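Local coordinates for protein probable fatty acyl-CoA transferase Rv3272 (Mycobacterium tuberculosis, PDB 5YX6) that probably acts in fatty acid metabolism as a family III CoA transferase, binding fatty acyl-CoAs of varying chain length and palmitoyl-CoA most tightly, at residues Gly259-Ser264 and Leu308-Lys313; Gln320-Gln323 and Met328-Leu331. One frame throughout, in Å; residues are numbered along the deposited sequence.

Contact 1: Gly259-Ser264 and Leu308-Lys313; sequences GYIVIS and LALASK
Ile261 and Ile263, two residues apart on strand 260-264 and turned to the same face, meet a single branch of Leu310 near the end of helix 299-310. The contact across the segments is wholly apolar and loose. CG2 of Ile261 lies 4.5 Å from Leu310 CD1, and CD1 of Ile263 lies 4.3 Å from that same methyl. The two isoleucines use different branches: Ile263 reaches with the tip of its long arm, extended beyond CG1 (chi2 169°), whereas Ile261 offers its short branch. Phe254 of the adjacent strand and Ile278 add to the apolar surroundings of Leu310.

Strand 260-264 is the middle of a three-stranded antiparallel sheet, and helices 299-310 and 315-324 pack on one of its faces, a unit distinct from the large parallel sheet of the Rossmann domain and consistent with the small domain of this protein. Val262, on the opposite side of the strand, packs on Leu147 of the second subunit.

No hydrogen bond crosses between the segments. Leu310 to Lys313 forms a type I beta turn, with a weak Lys313 N to Leu310 O bond of 3.5 Å. Trp318 NE1 also donates to Leu310 O, and its ring receives Lys313 in a cation-pi contact.

Contact 2: Gln320-Gln323 and Met328-Leu331; sequences QLLQ and MACL
Gln323 NE2 donates a short hydrogen bond to the backbone oxygen of Ala329, 2.7 Å away, and so ties the end of helix 315-324 to the strand that follows it. The N-H...O angle of 153° leaves the bond somewhat bent. Seen from the acceptor, the nitrogen sits almost in line with the carbonyl, at a C=O...N angle of 165°, while the oxygen lies 15° out of the amide plane of the glutamine. The side chain gets there by stretching: CG stands anti to the carbonyl carbon of its own residue, and the chain is extended beyond it. Its aliphatic part follows the same route, with CG 3.7 Å from Ala329 O.

Strand 328-331 is an outermost strand, within this chain, of the antiparallel three-stranded sheet, and its two flanks are served differently. Met328 and Cys330 make backbone hydrogen bonds with Ser264 and Val262 of strand 260-264. The carbonyl of Ala329 between them is instead occupied by the glutamine amide, a side-chain bond to a strand edge made by the helix just before it in sequence.

Beside this polar link lies a small apolar one. The methyl of Ala329 points to the helix and is met by both CB and CD2 of Leu322, each 4.0 Å from it. Leu322 also leans on Ile261 and Ile263, so one leucine spans two neighbouring strands. Met328 and Cys330 direct their CB atoms to the other face of the strand, where they pack on Pro143 and Glu152 of the second subunit; Gln323 packs on Arg142 of that subunit.

Contact 1 and contact 2 place successive helices, 299-310 and 315-324, against one small sheet, and their centres lie about 10 Å apart. Strands 260-264 and 328-331 are neighbours in it, joined by probable hydrogen bonds from Ser264 N to Met328 O and from Val262 N to Cys330 O, both 2.9 Å. Ala329 CB, which meets Leu322 in contact 2, also packs 3.4 Å from Val262 O. The helices lie on one face; residues of the other, such as Val262 and Cys330, pack on the second subunit of the homodimer, which Gln323 of helix 315-324 also reaches. Both contacts lie away from the inferred nucleophile, Asp175, and from the benzamidine pocket that includes Asn124 and Arg193.

Contact 1: Gly259-Ser264 and Leu308-Lys313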
loop_
_atom_site.group_PDB
_atom_site.type_symbol
_atom_site.label_atom_id
_atom_site.label_comp_id
_atom_site.label_asym_id
_atom_site.label_seq_id
_atom_site.Cartn_x
_atom_site.Cartn_y
_atom_site.Cartn_z
ATOM N N GLY A 259 29.804 1.228 -6.153
ATOM C CA GLY A 259 28.378 1.239 -5.917
ATOM C C GLY A 259 28.068 0.871 -4.484
ATOM O O GLY A 259 28.967 0.576 -3.693
ATOM N N TYR A 260 26.786 0.893 -4.149
ATOM C CA TYR A 260 26.338 0.506 -2.824
ATOM C C TYR A 260 25.715 -0.883 -2.824
ATOM O O TYR A 260 25.139 -1.312 -3.826
ATOM C CB TYR A 260 25.324 1.508 -2.299
ATOM C CG TYR A 260 25.929 2.711 -1.640
ATOM C CD1 TYR A 260 26.367 3.796 -2.393
ATOM C CD2 TYR A 260 26.039 2.775 -0.259
ATOM C CE1 TYR A 260 26.918 4.913 -1.780
ATOM C CE2 TYR A 260 26.579 3.881 0.363
ATOM C CZ TYR A 260 27.017 4.949 -0.401
ATOM O OH TYR A 260 27.554 6.049 0.229
ATOM N N ILE A 261 25.817 -1.579 -1.696
ATOM C CA ILE A 261 25.117 -2.845 -1.538
ATOM C C ILE A 261 24.188 -2.765 -0.331
ATOM O O ILE A 261 24.549 -2.233 0.715
ATOM C CB ILE A 261 26.094 -4.055 -1.380
ATOM C CG1 ILE A 261 25.316 -5.379 -1.379
ATOM C CG2 ILE A 261 26.933 -3.940 -0.107
ATOM C CD1 ILE A 261 26.187 -6.603 -1.172
ATOM N N VAL A 262 22.984 -3.291 -0.495
ATOM C CA VAL A 262 22.035 -3.406 0.598
ATOM C C VAL A 262 22.127 -4.797 1.231
ATOM O O VAL A 262 21.971 -5.790 0.537
ATOM C CB VAL A 262 20.600 -3.153 0.100
ATOM C CG1 VAL A 262 19.605 -3.346 1.222
ATOM C CG2 VAL A 262 20.491 -1.754 -0.512
ATOM N N ILE A 263 22.385 -4.856 2.536
ATOM C CA ILE A 263 22.541 -6.119 3.250
ATOM C C ILE A 263 21.671 -6.181 4.496
ATOM O O ILE A 263 21.623 -5.234 5.273
ATOM C CB ILE A 263 24.011 -6.357 3.696
ATOM C CG1 ILE A 263 24.960 -6.420 2.498
ATOM C CG2 ILE A 263 24.118 -7.627 4.503
ATOM C CD1 ILE A 263 26.439 -6.384 2.896
ATOM N N SER A 264 20.992 -7.302 4.696
ATOM C CA SER A 264 20.327 -7.547 5.970
ATOM C C SER A 264 20.757 -8.899 6.535
ATOM O O SER A 264 20.374 -9.951 6.025
ATOM C CB SER A 264 18.807 -7.492 5.822
ATOM O OG SER A 264 18.201 -7.513 7.103
ATOM N N LEU A 308 35.104 -0.945 5.550
ATOM C CA LEU A 308 36.530 -1.264 5.385
ATOM C C LEU A 308 36.698 -2.613 4.691
ATOM O O LEU A 308 37.484 -2.749 3.757
ATOM C CB LEU A 308 37.260 -1.267 6.732
ATOM C CG LEU A 308 37.575 0.126 7.299
ATOM C CD1 LEU A 308 38.171 0.031 8.696
ATOM C CD2 LEU A 308 38.489 0.919 6.376
ATOM N N ALA A 309 35.906 -3.595 5.110
ATOM C CA ALA A 309 35.992 -4.936 4.533
ATOM C C ALA A 309 35.356 -5.029 3.150
ATOM O O ALA A 309 35.882 -5.714 2.270
ATOM C CB ALA A 309 35.350 -5.952 5.471
ATOM N N LEU A 310 34.234 -4.335 2.949
ATOM C CA LEU A 310 33.516 -4.406 1.675
ATOM C C LEU A 310 34.245 -3.710 0.532
ATOM O O LEU A 310 33.893 -3.877 -0.638
ATOM C CB LEU A 310 32.109 -3.828 1.827
ATOM C CG LEU A 310 31.205 -4.666 2.728
ATOM C CD1 LEU A 310 29.987 -3.880 3.141
ATOM C CD2 LEU A 310 30.821 -5.952 2.017
ATOM N N ALA A 311 35.270 -2.939 0.871
ATOM C CA ALA A 311 36.054 -2.211 -0.124
ATOM C C ALA A 311 36.788 -3.113 -1.128
ATOM O O ALA A 311 37.195 -2.636 -2.185
ATOM C CB ALA A 311 37.045 -1.296 0.573
ATOM N N SER A 312 36.937 -4.405 -0.823
ATOM C CA SER A 312 37.737 -5.301 -1.671
ATOM C C SER A 312 37.037 -5.813 -2.932
ATOM O O SER A 312 37.684 -6.396 -3.813
ATOM C CB SER A 312 38.187 -6.530 -0.861
ATOM O OG SER A 312 38.649 -6.177 0.435
ATOM N N LYS A 313 35.728 -5.593 -3.029
ATOM C CA LYS A 313 34.956 -6.048 -4.185
ATOM C C LYS A 313 33.893 -5.030 -4.592
ATOM O O LYS A 313 33.484 -4.193 -3.785
ATOM C CB LYS A 313 34.281 -7.391 -3.881
ATOM C CG LYS A 313 35.212 -8.580 -3.671
ATOM C CD LYS A 313 34.445 -9.743 -3.030
ATOM C CE LYS A 313 35.064 -11.102 -3.332
ATOM N NZ LYS A 313 36.469 -11.197 -2.857
#

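Contact 2: Gln320-Gln323 and Met328-Leu331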
loop_
_atom_site.group_PDB
_atom_site.type_symbol
_atom_site.label_atom_id
_atom_site.label_comp_id
_atom_site.label_asym_id
_atom_site.label_seq_id
_atom_site.Cartn_x
_atom_site.Cartn_y
_atom_site.Cartn_z
ATOM N N GLN A 320 26.423 -11.335 -5.544
ATOM C CA GLN A 320 26.595 -12.694 -6.024
ATOM C C GLN A 320 27.097 -13.637 -4.921
ATOM O O GLN A 320 26.610 -14.755 -4.787
ATOM C CB GLN A 320 27.549 -12.702 -7.212
ATOM C CG GLN A 320 27.806 -14.079 -7.792
ATOM C CD GLN A 320 28.270 -14.013 -9.235
ATOM O OE1 GLN A 320 28.393 -12.926 -9.812
ATOM N NE2 GLN A 320 28.524 -15.178 -9.831
ATOM N N LEU A 321 28.070 -13.187 -4.135
ATOM C CA LEU A 321 28.654 -14.031 -3.095
ATOM C C LEU A 321 27.701 -14.240 -1.919
ATOM O O LEU A 321 27.542 -15.348 -1.419
ATOM C CB LEU A 321 29.965 -13.425 -2.584
ATOM C CG LEU A 321 30.630 -14.188 -1.432
ATOM C CD1 LEU A 321 31.102 -15.569 -1.891
ATOM C CD2 LEU A 321 31.776 -13.402 -0.822
ATOM N N LEU A 322 27.078 -13.162 -1.471
ATOM C CA LEU A 322 26.230 -13.228 -0.298
ATOM C C LEU A 322 24.939 -14.005 -0.571
ATOM O O LEU A 322 24.434 -14.703 0.311
ATOM C CB LEU A 322 25.923 -11.829 0.205
ATOM C CG LEU A 322 26.813 -11.237 1.297
ATOM C CD1 LEU A 322 28.260 -11.659 1.163
ATOM C CD2 LEU A 322 26.714 -9.746 1.234
ATOM N N GLN A 323 24.410 -13.894 -1.787
ATOM C CA GLN A 323 23.188 -14.615 -2.128
ATOM C C GLN A 323 23.471 -16.108 -2.294
ATOM O O GLN A 323 22.658 -16.946 -1.908
ATOM C CB GLN A 323 22.549 -14.043 -3.404
ATOM C CG GLN A 323 21.835 -12.710 -3.192
ATOM C CD GLN A 323 21.095 -12.205 -4.438
ATOM O OE1 GLN A 323 21.152 -12.812 -5.510
ATOM N NE2 GLN A 323 20.408 -11.084 -4.293
ATOM N N MET A 328 20.577 -12.143 2.760
ATOM C CA MET A 328 19.755 -11.143 2.091
ATOM C C MET A 328 20.589 -9.925 1.678
ATOM O O MET A 328 21.057 -9.151 2.518
ATOM C CB MET A 328 18.584 -10.725 2.988
ATOM C CG MET A 328 17.609 -11.865 3.282
ATOM S SD MET A 328 16.236 -11.435 4.378
ATOM C CE MET A 328 17.083 -10.670 5.759
ATOM N N ALA A 329 20.770 -9.770 0.371
ATOM C CA ALA A 329 21.558 -8.676 -0.169
ATOM C C ALA A 329 21.132 -8.382 -1.598
ATOM O O ALA A 329 20.737 -9.295 -2.328
ATOM C CB ALA A 329 23.049 -9.003 -0.109
ATOM N N CYS A 330 21.217 -7.113 -1.995
ATOM C CA CYS A 330 20.891 -6.718 -3.365
ATOM C C CYS A 330 21.509 -5.376 -3.714
ATOM O O CYS A 330 21.965 -4.652 -2.831
ATOM C CB CYS A 330 19.379 -6.627 -3.553
ATOM S SG CYS A 330 18.645 -5.285 -2.580
ATOM N N LEU A 331 21.532 -5.053 -5.005
ATOM C CA LEU A 331 21.838 -3.687 -5.440
ATOM C C LEU A 331 20.614 -2.808 -5.239
ATOM O O LEU A 331 19.471 -3.283 -5.328
ATOM C CB LEU A 331 22.256 -3.640 -6.913
ATOM C CG LEU A 331 23.449 -4.491 -7.343
ATOM C CD1 LEU A 331 23.679 -4.345 -8.839
ATOM C CD2 LEU A 331 24.692 -4.123 -6.545
#